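Local structure of beta-lactamase/D-alanine Carboxypeptidase (Yersinia pestis, 3RJU) at residues A23-V29 against V323-R329; L285-Y289 against I299-T303; I310-A314 against M338-N343. The protein probably hydrolyses beta-lactams or D-alanyl-D-alanine peptides as a serine beta-lactamase or D-alanine carboxypeptidase. All blocks are in the same frame, centred on the assembly; numbering follows the deposited sequence.

One antiparallel sheet serves here as scaffold, helix platform and wall of the probable active site. Contact 1 joins the N-terminal part of the chain to its last strand, almost 300 residues on. Contact 3 packs the C-terminal helix on the next strand and touches contact 1, centres about 9 Å apart: V323 N lies 2.8 Å from A314 O, and V327 CG2 meets M338 SE at 3.4 Å. Contact 2, centred about 11 Å from contact 3, has K302 N 3.0 Å from M313 O and carries K302 and T303 beside a bound citrate. Contacts 1 and 2 do not touch: their centres are about 18 Å apart, their nearest atoms about 7 Å.

Contact 1: residues A23-V29 against V323-R329; sequences AVGMALV and VFVVVTR
An antiparallel ladder joins strand 25-29 to strand 323-328, axes 4.8 Å apart at closest approach and directions 175° apart, as neighbours in the large sheet of the family's alpha-beta sandwich. The extended backbones pair M26 with V327 and L28 with V325 as non-hydrogen-bonded pairs (CA-CA 4.5 Å each), and A27 with V326 and V29 with F324 as hydrogen-bonded pairs. A27 N to V326 O and V326 N to A27 O are both 3.0 Å; V29 N to F324 O and F324 N to V29 O, 2.9 Å. On the face of selenomethionine M26 and L28, both with chi1 t, M26 CG reaches V327 CG2 at 3.7 Å, while L28 (tp) brings CD1 3.6 Å from V323 CG1; helices 6-20 and 336-349 cover this side. On the other, A27 CB meets V326 CG1 (chi1 p) at 3.7 Å and V29 CG2 lies at the edge of the F324 ring (chi1 t), facing helix 233-241. V24 (phi/psi -77/-51) breaks the extended run: V24 N bonds T328 O at 2.9 Å, and T328, chi1 p, accepts G25 N on OG1 at 2.9 Å. The chemistry implies an aliphatic interface held by backbone hydrogen bonds, with a side-chain hydrogen bond at its end.

Contact 2: residues L285-Y289 against I299-T303; sequences LGWVY and IMQKT
Next to the presumed active site of this serine beta-lactamase-type fold lies a beta hairpin, whose second strand carries K302 and T303, consistent with the K(T/S)G-type motif of serine beta-lactamases and penicillin-binding proteins. The segments run antiparallel, end-to-end directions 157° apart. V288 and Q301 form a hydrogen-bonded pair, V288 N to Q301 O 2.9 Å and Q301 N to V288 O 2.8 Å; Y289 and M300 follow as a non-hydrogen-bonded pair, CA-CA 4.6 Å. G286 turns the chain with positive phi (81/-51). Selenomethionine M300, mmm, curls between two aromatics: its CE touches W287 CB at 3.5 Å, and its SE lies 5.1 Å from the Y289 ring centroid, an oblique Met-aromatic contact. K302 (tptp) passes CD 3.5 Å from G286 O, and its NZ bonds T303 O at 2.7 Å and also Y159 OH; T303 OG1 bonds the citrate, probably from the crystallisation liquor, though it may mark the pocket. Strand 309-316 flanks 299-303 across from the hairpin partner, while helix 64-77 packs against L285, W287 and K302.

Contact 3: residues I310-A314 against M338-N343; sequences ITYMA and MSDGVN
Helix-on-sheet packing, at the point where the C-terminal helix 336-349 lies over a central strand of the antiparallel sheet, defines this contact, part of the alpha-beta sandwich of the beta-lactamase fold. Strand 310-314 and helix 338-343 run nearly in the same sense, axes 9.0 Å apart at closest and crossing at -22°, so that I310, Y312 and A314, alternate residues of the extended strand, point at the helix while T311 and M313 point away. M338, S339 and V342 answer from the helical face. Y312, chi1 t and chi2 57°, lays its ring against the helix: S339 CB sits over one face, 3.6 Å from the centroid and 12° off the normal, a CH-pi contact, while V342 CG1 approaches the ring edge 3.7 Å from Y312 CD2. Y312 OH then donates to N343 OD1 at 2.7 Å, N343 holding chi1 m. Selenomethionine M338, ttp, reaches across to the strand, with SE 3.7 Å from I310 CD1 and CE 3.8 Å from Y312 CB. At the far end the small A314 brings CB 3.9 Å from V342 CG1. V325 and V327 of the adjoining strand also touch M338. The chemistry implies a mainly apolar interface in which a buried tyrosine hydroxyl finds its acceptor in a helix side chain.

Contact 1: residues A23-V29 against V323-R329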
ATOM      1  N   ALA A  23      -1.637  -4.726 -19.828  1.00  8.09           N
ATOM      2  CA  ALA A  23      -0.379  -4.125 -19.391  1.00  9.10           C
ATOM      3  C   ALA A  23       0.537  -3.705 -20.532  1.00  9.90           C
ATOM      4  O   ALA A  23       0.674  -4.410 -21.540  1.00 11.28           O
ATOM      5  CB  ALA A  23       0.370  -5.081 -18.460  1.00 10.79           C
ATOM      6  N   VAL A  24       1.221  -2.578 -20.335  1.00 10.85           N
ATOM      7  CA  VAL A  24       2.354  -2.229 -21.182  1.00  9.59           C
ATOM      8  C   VAL A  24       3.529  -3.096 -20.717  1.00 11.00           C
ATOM      9  O   VAL A  24       4.190  -3.776 -21.517  1.00 11.77           O
ATOM     10  CB  VAL A  24       2.722  -0.746 -21.032  1.00  9.91           C
ATOM     11  CG1 VAL A  24       4.045  -0.456 -21.745  1.00 10.30           C
ATOM     12  CG2 VAL A  24       1.612   0.149 -21.586  1.00 11.37           C
ATOM     13  N   GLY A  25       3.779  -3.080 -19.403  1.00  9.90           N
ATOM     14  CA  GLY A  25       4.774  -3.946 -18.793  1.00  9.54           C
ATOM     15  C   GLY A  25       4.252  -4.503 -17.489  1.00  9.21           C
ATOM     16  O   GLY A  25       3.350  -3.923 -16.877  1.00  9.70           O
HETATM   17  N   MSE A  26       4.820  -5.619 -17.051  1.00  9.29           N
HETATM   18  CA  MSE A  26       4.387  -6.259 -15.809  1.00  8.57           C
HETATM   19  C   MSE A  26       5.542  -6.963 -15.115  1.00  9.54           C
HETATM   20  O   MSE A  26       6.382  -7.607 -15.774  1.00 10.67           O
HETATM   21  CB  MSE A  26       3.280  -7.277 -16.094  1.00  9.20           C
HETATM   22  CG  MSE A  26       2.805  -8.027 -14.855  1.00 11.83           C
HETATM   23 SE   MSE A  26       1.299  -9.146 -15.314  0.74 17.11          SE
HETATM   24  CE  MSE A  26       1.762 -10.761 -14.451  1.00 17.02           C
ATOM     25  N   ALA A  27       5.585  -6.853 -13.784  1.00  8.90           N
ATOM     26  CA  ALA A  27       6.403  -7.749 -12.984  1.00  8.33           C
ATOM     27  C   ALA A  27       5.520  -8.454 -11.961  1.00  8.32           C
ATOM     28  O   ALA A  27       4.676  -7.832 -11.311  1.00  9.68           O
ATOM     29  CB  ALA A  27       7.530  -6.996 -12.277  1.00  8.62           C
ATOM     30  N   LEU A  28       5.743  -9.757 -11.815  1.00  8.96           N
ATOM     31  CA  LEU A  28       4.978 -10.595 -10.900  1.00  7.70           C
ATOM     32  C   LEU A  28       5.965 -11.308  -9.976  1.00  9.14           C
ATOM     33  O   LEU A  28       6.948 -11.910 -10.449  1.00 10.45           O
ATOM     34  CB  LEU A  28       4.170 -11.642 -11.696  1.00  9.46           C
ATOM     35  CG  LEU A  28       3.320 -12.634 -10.888  1.00 10.15           C
ATOM     36  CD1 LEU A  28       2.120 -11.962 -10.229  1.00 11.18           C
ATOM     37  CD2 LEU A  28       2.842 -13.746 -11.821  1.00 11.70           C
ATOM     38  N   VAL A  29       5.699 -11.246  -8.672  1.00  8.40           N
ATOM     39  CA  VAL A  29       6.552 -11.863  -7.676  1.00 10.15           C
ATOM     40  C   VAL A  29       5.681 -12.778  -6.844  1.00  9.36           C
ATOM     41  O   VAL A  29       4.702 -12.327  -6.229  1.00 10.02           O
ATOM     42  CB  VAL A  29       7.183 -10.813  -6.726  1.00 10.24           C
ATOM     43  CG1 VAL A  29       8.013 -11.503  -5.630  1.00  9.92           C
ATOM     44  CG2 VAL A  29       8.039  -9.824  -7.520  1.00 13.47           C
ATOM     45  N   VAL A 323       1.541 -12.967  -3.242  1.00  7.74           N
ATOM     46  CA  VAL A 323       1.746 -12.539  -4.611  1.00  8.46           C
ATOM     47  C   VAL A 323       1.714 -11.026  -4.678  1.00  7.65           C
ATOM     48  O   VAL A 323       0.814 -10.391  -4.137  1.00  8.83           O
ATOM     49  CB  VAL A 323       0.671 -13.102  -5.535  1.00  8.72           C
ATOM     50  CG1 VAL A 323       0.902 -12.587  -6.939  1.00  9.06           C
ATOM     51  CG2 VAL A 323       0.730 -14.640  -5.504  1.00  9.48           C
ATOM     52  N   PHE A 324       2.723 -10.453  -5.320  1.00  7.45           N
ATOM     53  CA  PHE A 324       2.752  -9.027  -5.603  1.00  7.52           C
ATOM     54  C   PHE A 324       2.817  -8.842  -7.117  1.00  7.52           C
ATOM     55  O   PHE A 324       3.613  -9.506  -7.802  1.00  9.47           O
ATOM     56  CB  PHE A 324       4.001  -8.385  -4.996  1.00  8.22           C
ATOM     57  CG  PHE A 324       4.207  -6.952  -5.414  1.00  8.37           C
ATOM     58  CD1 PHE A 324       3.345  -5.952  -4.955  1.00  8.23           C
ATOM     59  CD2 PHE A 324       5.256  -6.594  -6.251  1.00  8.50           C
ATOM     60  CE1 PHE A 324       3.519  -4.625  -5.332  1.00  9.09           C
ATOM     61  CE2 PHE A 324       5.432  -5.270  -6.634  1.00 10.64           C
ATOM     62  CZ  PHE A 324       4.564  -4.282  -6.165  1.00  9.74           C
ATOM     63  N   VAL A 325       2.016  -7.921  -7.641  1.00  7.18           N
ATOM     64  CA  VAL A 325       2.058  -7.655  -9.065  1.00  7.43           C
ATOM     65  C   VAL A 325       2.072  -6.158  -9.306  1.00  7.06           C
ATOM     66  O   VAL A 325       1.470  -5.384  -8.561  1.00  8.56           O
ATOM     67  CB  VAL A 325       0.856  -8.316  -9.828  1.00  8.27           C
ATOM     68  CG1 VAL A 325      -0.465  -7.747  -9.338  1.00  9.99           C
ATOM     69  CG2 VAL A 325       1.009  -8.130 -11.325  1.00 10.91           C
ATOM     70  N   VAL A 326       2.806  -5.747 -10.330  1.00  8.36           N
ATOM     71  CA  VAL A 326       2.822  -4.354 -10.730  1.00  9.55           C
ATOM     72  C   VAL A 326       2.648  -4.324 -12.249  1.00  9.40           C
ATOM     73  O   VAL A 326       3.287  -5.107 -12.987  1.00  9.85           O
ATOM     74  CB  VAL A 326       4.122  -3.596 -10.305  1.00  9.82           C
ATOM     75  CG1 VAL A 326       5.393  -4.334 -10.756  1.00 10.34           C
ATOM     76  CG2 VAL A 326       4.084  -2.163 -10.863  1.00  9.86           C
ATOM     77  N   VAL A 327       1.764  -3.453 -12.706  1.00  8.31           N
ATOM     78  CA  VAL A 327       1.508  -3.283 -14.129  1.00  9.17           C
ATOM     79  C   VAL A 327       1.555  -1.807 -14.475  1.00  7.79           C
ATOM     80  O   VAL A 327       1.067  -0.968 -13.723  1.00  8.22           O
ATOM     81  CB  VAL A 327       0.095  -3.869 -14.479  1.00  8.85           C
ATOM     82  CG1 VAL A 327      -0.543  -3.190 -15.705  1.00  9.12           C
ATOM     83  CG2 VAL A 327       0.147  -5.393 -14.624  1.00  9.29           C
ATOM     84  N   THR A 328       2.170  -1.470 -15.601  1.00  8.28           N
ATOM     85  CA  THR A 328       1.975  -0.152 -16.176  1.00  9.28           C
ATOM     86  C   THR A 328       0.765  -0.187 -17.137  1.00  9.53           C
ATOM     87  O   THR A 328       0.635  -1.083 -17.980  1.00  9.74           O
ATOM     88  CB  THR A 328       3.235   0.329 -16.900  1.00  9.59           C
ATOM     89  OG1 THR A 328       3.763  -0.759 -17.668  1.00  9.70           O
ATOM     90  CG2 THR A 328       4.296   0.798 -15.907  1.00 10.08           C
ATOM     91  N   ARG A 329      -0.140   0.776 -16.985  1.00  9.71           N
ATOM     92  CA  ARG A 329      -1.419   0.766 -17.701  1.00  9.76           C
ATOM     93  C   ARG A 329      -1.276   1.050 -19.193  1.00  9.83           C
ATOM     94  O   ARG A 329      -0.469   1.877 -19.597  1.00 11.43           O
ATOM     95  CB  ARG A 329      -2.351   1.839 -17.126  1.00  9.22           C
ATOM     96  CG  ARG A 329      -2.773   1.606 -15.667  1.00  9.76           C
ATOM     97  CD  ARG A 329      -3.919   2.564 -15.318  1.00 10.11           C
ATOM     98  NE  ARG A 329      -5.128   2.203 -16.055  1.00  9.88           N
ATOM     99  CZ  ARG A 329      -5.615   2.876 -17.103  1.00  9.82           C
ATOM    100  NH1 ARG A 329      -6.705   2.442 -17.729  1.00 11.25           N
ATOM    101  NH2 ARG A 329      -5.018   3.978 -17.540  1.00 13.25           N
TER

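Contact 2: residues L285-Y289 against I299-T303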
ATOM      1  N   LEU A 285      -5.078  -2.312   9.383  1.00  7.63           N
ATOM      2  CA  LEU A 285      -4.252  -1.127   9.324  1.00  8.23           C
ATOM      3  C   LEU A 285      -3.746  -1.053   7.886  1.00  9.81           C
ATOM      4  O   LEU A 285      -2.653  -1.549   7.557  1.00 11.03           O
ATOM      5  CB  LEU A 285      -3.097  -1.256  10.327  1.00  8.65           C
ATOM      6  CG  LEU A 285      -3.574  -1.589  11.765  1.00  9.27           C
ATOM      7  CD1 LEU A 285      -2.398  -1.809  12.714  1.00  9.49           C
ATOM      8  CD2 LEU A 285      -4.573  -0.530  12.335  1.00 10.28           C
ATOM      9  N   GLY A 286      -4.580  -0.486   7.020  1.00  8.63           N
ATOM     10  CA  GLY A 286      -4.316  -0.472   5.590  1.00  8.53           C
ATOM     11  C   GLY A 286      -4.716  -1.782   4.928  1.00  8.00           C
ATOM     12  O   GLY A 286      -5.399  -1.778   3.908  1.00  9.15           O
ATOM     13  N   TRP A 287      -4.252  -2.900   5.480  1.00  7.99           N
ATOM     14  CA  TRP A 287      -4.624  -4.222   4.982  1.00  9.15           C
ATOM     15  C   TRP A 287      -6.136  -4.367   4.927  1.00  8.37           C
ATOM     16  O   TRP A 287      -6.858  -3.850   5.790  1.00 10.65           O
ATOM     17  CB  TRP A 287      -4.073  -5.309   5.909  1.00 10.66           C
ATOM     18  CG  TRP A 287      -2.596  -5.413   5.873  1.00  9.70           C
ATOM     19  CD1 TRP A 287      -1.690  -4.854   6.758  1.00  9.10           C
ATOM     20  CD2 TRP A 287      -1.817  -6.130   4.903  1.00  9.35           C
ATOM     21  NE1 TRP A 287      -0.398  -5.180   6.369  1.00 10.35           N
ATOM     22  CE2 TRP A 287      -0.457  -5.959   5.241  1.00  9.67           C
ATOM     23  CE3 TRP A 287      -2.144  -6.886   3.761  1.00 10.68           C
ATOM     24  CZ2 TRP A 287       0.574  -6.542   4.500  1.00 10.55           C
ATOM     25  CZ3 TRP A 287      -1.119  -7.458   3.032  1.00 11.36           C
ATOM     26  CH2 TRP A 287       0.225  -7.282   3.402  1.00 10.88           C
ATOM     27  N   VAL A 288      -6.598  -5.105   3.924  1.00  7.64           N
ATOM     28  CA  VAL A 288      -7.997  -5.430   3.764  1.00  8.21           C
ATOM     29  C   VAL A 288      -8.123  -6.942   3.722  1.00  8.11           C
ATOM     30  O   VAL A 288      -7.370  -7.607   2.996  1.00  9.96           O
ATOM     31  CB  VAL A 288      -8.557  -4.826   2.460  1.00  8.29           C
ATOM     32  CG1 VAL A 288      -9.995  -5.359   2.155  1.00 11.08           C
ATOM     33  CG2 VAL A 288      -8.547  -3.301   2.549  1.00  8.97           C
ATOM     34  N   TYR A 289      -9.088  -7.481   4.472  1.00  8.17           N
ATOM     35  CA  TYR A 289      -9.300  -8.918   4.504  1.00 10.08           C
ATOM     36  C   TYR A 289     -10.559  -9.279   3.744  1.00 11.09           C
ATOM     37  O   TYR A 289     -11.604  -8.653   3.927  1.00 11.86           O
ATOM     38  CB  TYR A 289      -9.416  -9.430   5.943  1.00 10.81           C
ATOM     39  CG  TYR A 289      -9.787 -10.892   6.029  1.00 11.59           C
ATOM     40  CD1 TYR A 289      -8.876 -11.875   5.669  1.00 12.92           C
ATOM     41  CD2 TYR A 289     -11.047 -11.289   6.481  1.00 11.83           C
ATOM     42  CE1 TYR A 289      -9.209 -13.224   5.741  1.00 13.85           C
ATOM     43  CE2 TYR A 289     -11.393 -12.640   6.556  1.00 13.83           C
ATOM     44  CZ  TYR A 289     -10.463 -13.598   6.194  1.00 14.49           C
ATOM     45  OH  TYR A 289     -10.783 -14.936   6.256  1.00 17.63           O
ATOM     46  N   ILE A 299      -8.118 -13.955   2.066  1.00 10.19           N
ATOM     47  CA  ILE A 299      -6.982 -13.247   1.514  1.00  9.99           C
ATOM     48  C   ILE A 299      -6.790 -11.911   2.216  1.00 10.22           C
ATOM     49  O   ILE A 299      -7.751 -11.163   2.416  1.00 10.15           O
ATOM     50  CB  ILE A 299      -7.215 -12.998  -0.006  1.00  9.99           C
ATOM     51  CG1 ILE A 299      -7.097 -14.326  -0.782  1.00 10.83           C
ATOM     52  CG2 ILE A 299      -6.245 -11.929  -0.554  1.00  9.77           C
ATOM     53  CD1 ILE A 299      -7.588 -14.241  -2.230  1.00 12.68           C
HETATM   54  N   MSE A 300      -5.547 -11.635   2.606  1.00  9.05           N
HETATM   55  CA  MSE A 300      -5.122 -10.325   3.082  1.00  9.34           C
HETATM   56  C   MSE A 300      -4.533  -9.600   1.886  1.00  8.64           C
HETATM   57  O   MSE A 300      -3.628 -10.131   1.222  1.00  9.51           O
HETATM   58  CB  MSE A 300      -4.029 -10.467   4.158  1.00 11.76           C
HETATM   59  CG  MSE A 300      -4.518 -11.042   5.449  1.00 15.60           C
HETATM   60 SE   MSE A 300      -5.684  -9.794   6.382  0.72 20.17          SE
HETATM   61  CE  MSE A 300      -4.354  -8.592   7.038  1.00 20.58           C
ATOM     62  N   GLN A 301      -5.006  -8.385   1.623  1.00  8.07           N
ATOM     63  CA  GLN A 301      -4.600  -7.705   0.402  1.00  7.65           C
ATOM     64  C   GLN A 301      -4.552  -6.186   0.506  1.00  8.40           C
ATOM     65  O   GLN A 301      -5.047  -5.584   1.475  1.00  8.88           O
ATOM     66  CB  GLN A 301      -5.475  -8.163  -0.793  1.00  8.26           C
ATOM     67  CG  GLN A 301      -6.994  -8.022  -0.607  1.00  7.88           C
ATOM     68  CD  GLN A 301      -7.554  -6.615  -0.929  1.00  9.12           C
ATOM     69  OE1 GLN A 301      -6.813  -5.636  -1.087  1.00  9.54           O
ATOM     70  NE2 GLN A 301      -8.864  -6.528  -1.044  1.00 10.07           N
ATOM     71  N   LYS A 302      -3.912  -5.572  -0.486  1.00  7.77           N
ATOM     72  CA  LYS A 302      -3.950  -4.121  -0.650  1.00  8.03           C
ATOM     73  C   LYS A 302      -3.833  -3.810  -2.135  1.00  8.17           C
ATOM     74  O   LYS A 302      -3.043  -4.438  -2.844  1.00  8.47           O
ATOM     75  CB  LYS A 302      -2.804  -3.430   0.094  1.00  7.19           C
ATOM     76  CG  LYS A 302      -2.846  -1.889  -0.033  1.00  8.13           C
ATOM     77  CD  LYS A 302      -4.052  -1.298   0.726  1.00  8.66           C
ATOM     78  CE  LYS A 302      -4.273   0.197   0.431  1.00  8.79           C
ATOM     79  NZ  LYS A 302      -5.064   0.418  -0.822  1.00  9.44           N
ATOM     80  N   THR A 303      -4.645  -2.858  -2.584  1.00  8.27           N
ATOM     81  CA  THR A 303      -4.657  -2.393  -3.962  1.00  9.15           C
ATOM     82  C   THR A 303      -3.923  -1.050  -4.082  1.00  8.56           C
ATOM     83  O   THR A 303      -3.792  -0.294  -3.111  1.00  9.65           O
ATOM     84  CB  THR A 303      -6.108  -2.159  -4.435  1.00  8.20           C
ATOM     85  OG1 THR A 303      -6.757  -1.244  -3.533  1.00  9.09           O
ATOM     86  CG2 THR A 303      -6.896  -3.450  -4.457  1.00  9.25           C
TER

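Contact 3: residues I310-A314 against M338-N343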
ATOM      1  N   ILE A 310      -0.478   0.302 -11.682  1.00  7.75           N
ATOM      2  CA  ILE A 310      -1.404  -0.368 -10.771  1.00  7.20           C
ATOM      3  C   ILE A 310      -0.669  -1.498 -10.055  1.00  7.05           C
ATOM      4  O   ILE A 310       0.180  -2.184 -10.644  1.00  8.96           O
ATOM      5  CB  ILE A 310      -2.683  -0.890 -11.458  1.00  7.73           C
ATOM      6  CG1 ILE A 310      -2.361  -1.779 -12.673  1.00  7.22           C
ATOM      7  CG2 ILE A 310      -3.602   0.291 -11.825  1.00 10.20           C
ATOM      8  CD1 ILE A 310      -3.607  -2.462 -13.219  1.00  8.50           C
ATOM      9  N   THR A 311      -0.977  -1.681  -8.774  1.00  7.82           N
ATOM     10  CA  THR A 311      -0.297  -2.672  -7.967  1.00  8.67           C
ATOM     11  C   THR A 311      -1.298  -3.432  -7.127  1.00  8.29           C
ATOM     12  O   THR A 311      -2.385  -2.941  -6.814  1.00  8.63           O
ATOM     13  CB  THR A 311       0.736  -2.027  -7.002  1.00  8.72           C
ATOM     14  OG1 THR A 311       0.125  -0.933  -6.317  1.00  9.63           O
ATOM     15  CG2 THR A 311       1.949  -1.498  -7.760  1.00  9.81           C
ATOM     16  N   TYR A 312      -0.932  -4.650  -6.770  1.00  7.65           N
ATOM     17  CA  TYR A 312      -1.783  -5.452  -5.912  1.00  7.73           C
ATOM     18  C   TYR A 312      -0.916  -6.438  -5.165  1.00  8.09           C
ATOM     19  O   TYR A 312       0.011  -7.042  -5.736  1.00  8.72           O
ATOM     20  CB  TYR A 312      -2.828  -6.177  -6.758  1.00  7.88           C
ATOM     21  CG  TYR A 312      -3.853  -7.004  -6.003  1.00  8.03           C
ATOM     22  CD1 TYR A 312      -4.669  -6.423  -5.016  1.00  8.25           C
ATOM     23  CD2 TYR A 312      -4.025  -8.365  -6.289  1.00  8.20           C
ATOM     24  CE1 TYR A 312      -5.625  -7.177  -4.345  1.00  8.54           C
ATOM     25  CE2 TYR A 312      -4.984  -9.125  -5.620  1.00  8.50           C
ATOM     26  CZ  TYR A 312      -5.772  -8.528  -4.644  1.00  8.58           C
ATOM     27  OH  TYR A 312      -6.725  -9.269  -3.961  1.00  8.59           O
HETATM   28  N   MSE A 313      -1.212  -6.612  -3.884  1.00  8.65           N
HETATM   29  CA  MSE A 313      -0.553  -7.638  -3.098  1.00  8.01           C
HETATM   30  C   MSE A 313      -1.640  -8.469  -2.436  1.00  8.95           C
HETATM   31  O   MSE A 313      -2.572  -7.909  -1.851  1.00  9.75           O
HETATM   32  CB  MSE A 313       0.345  -7.021  -2.018  1.00  8.49           C
HETATM   33  CG  MSE A 313       1.088  -8.076  -1.206  1.00 10.06           C
HETATM   34 SE   MSE A 313       2.355  -7.326   0.049  0.76 13.81          SE
HETATM   35  CE  MSE A 313       3.524  -6.419  -1.210  1.00 11.85           C
ATOM     36  N   ALA A 314      -1.545  -9.791  -2.561  1.00  8.55           N
ATOM     37  CA  ALA A 314      -2.543 -10.680  -1.978  1.00  9.10           C
ATOM     38  C   ALA A 314      -1.796 -11.793  -1.282  1.00  8.93           C
ATOM     39  O   ALA A 314      -0.873 -12.380  -1.857  1.00  8.97           O
ATOM     40  CB  ALA A 314      -3.455 -11.259  -3.073  1.00  9.76           C
HETATM   41  N   MSE A 338      -6.470  -7.408 -13.451  1.00  8.86           N
HETATM   42  CA  MSE A 338      -5.207  -7.834 -12.904  1.00 10.32           C
HETATM   43  C   MSE A 338      -5.436  -8.512 -11.547  1.00  9.24           C
HETATM   44  O   MSE A 338      -5.006  -9.643 -11.339  1.00 10.37           O
HETATM   45  CB  MSE A 338      -4.272  -6.637 -12.754  1.00 10.71           C
HETATM   46  CG  MSE A 338      -2.925  -6.982 -12.126  1.00  9.96           C
HETATM   47 SE   MSE A 338      -1.845  -5.392 -11.808  0.73 11.98          SE
HETATM   48  CE  MSE A 338      -2.791  -4.739 -10.233  1.00 10.89           C
ATOM     49  N   SER A 339      -6.143  -7.844 -10.632  1.00  8.60           N
ATOM     50  CA  SER A 339      -6.311  -8.398  -9.292  1.00  9.14           C
ATOM     51  C   SER A 339      -7.137  -9.695  -9.241  1.00  8.33           C
ATOM     52  O   SER A 339      -6.817 -10.587  -8.465  1.00  9.73           O
ATOM     53  CB  SER A 339      -6.854  -7.346  -8.322  1.00  9.16           C
ATOM     54  OG  SER A 339      -8.154  -6.919  -8.692  1.00  9.35           O
ATOM     55  N   ASP A 340      -8.170  -9.818 -10.076  1.00 10.22           N
ATOM     56  CA  ASP A 340      -8.934 -11.070 -10.122  1.00 10.07           C
ATOM     57  C   ASP A 340      -8.021 -12.239 -10.518  1.00  9.46           C
ATOM     58  O   ASP A 340      -8.120 -13.337  -9.958  1.00  9.99           O
ATOM     59  CB  ASP A 340     -10.089 -11.002 -11.117  1.00  9.13           C
ATOM     60  CG  ASP A 340     -11.296 -10.209 -10.607  1.00 11.07           C
ATOM     61  OD1 ASP A 340     -11.394  -9.881  -9.387  1.00 11.98           O
ATOM     62  OD2 ASP A 340     -12.178  -9.937 -11.455  1.00 11.17           O
ATOM     63  N   GLY A 341      -7.134 -12.011 -11.489  1.00  9.09           N
ATOM     64  CA  GLY A 341      -6.205 -13.046 -11.913  1.00  9.79           C
ATOM     65  C   GLY A 341      -5.254 -13.455 -10.801  1.00  9.41           C
ATOM     66  O   GLY A 341      -4.972 -14.639 -10.610  1.00 11.22           O
ATOM     67  N   VAL A 342      -4.745 -12.471 -10.061  1.00  8.30           N
ATOM     68  CA  VAL A 342      -3.906 -12.775  -8.904  1.00  8.38           C
ATOM     69  C   VAL A 342      -4.663 -13.604  -7.859  1.00  9.65           C
ATOM     70  O   VAL A 342      -4.127 -14.575  -7.326  1.00  9.82           O
ATOM     71  CB  VAL A 342      -3.313 -11.489  -8.279  1.00  8.76           C
ATOM     72  CG1 VAL A 342      -2.746 -11.761  -6.887  1.00  9.43           C
ATOM     73  CG2 VAL A 342      -2.252 -10.877  -9.214  1.00  9.70           C
ATOM     74  N   ASN A 343      -5.911 -13.242  -7.578  1.00  9.45           N
ATOM     75  CA  ASN A 343      -6.677 -13.981  -6.582  1.00  9.62           C
ATOM     76  C   ASN A 343      -6.891 -15.428  -7.007  1.00 10.38           C
ATOM     77  O   ASN A 343      -6.804 -16.348  -6.194  1.00 10.13           O
ATOM     78  CB  ASN A 343      -8.014 -13.290  -6.283  1.00 10.08           C
ATOM     79  CG  ASN A 343      -7.830 -11.960  -5.572  1.00  9.48           C
ATOM     80  OD1 ASN A 343      -6.842 -11.771  -4.833  1.00 11.88           O
ATOM     81  ND2 ASN A 343      -8.770 -11.020  -5.795  1.00  9.31           N
TER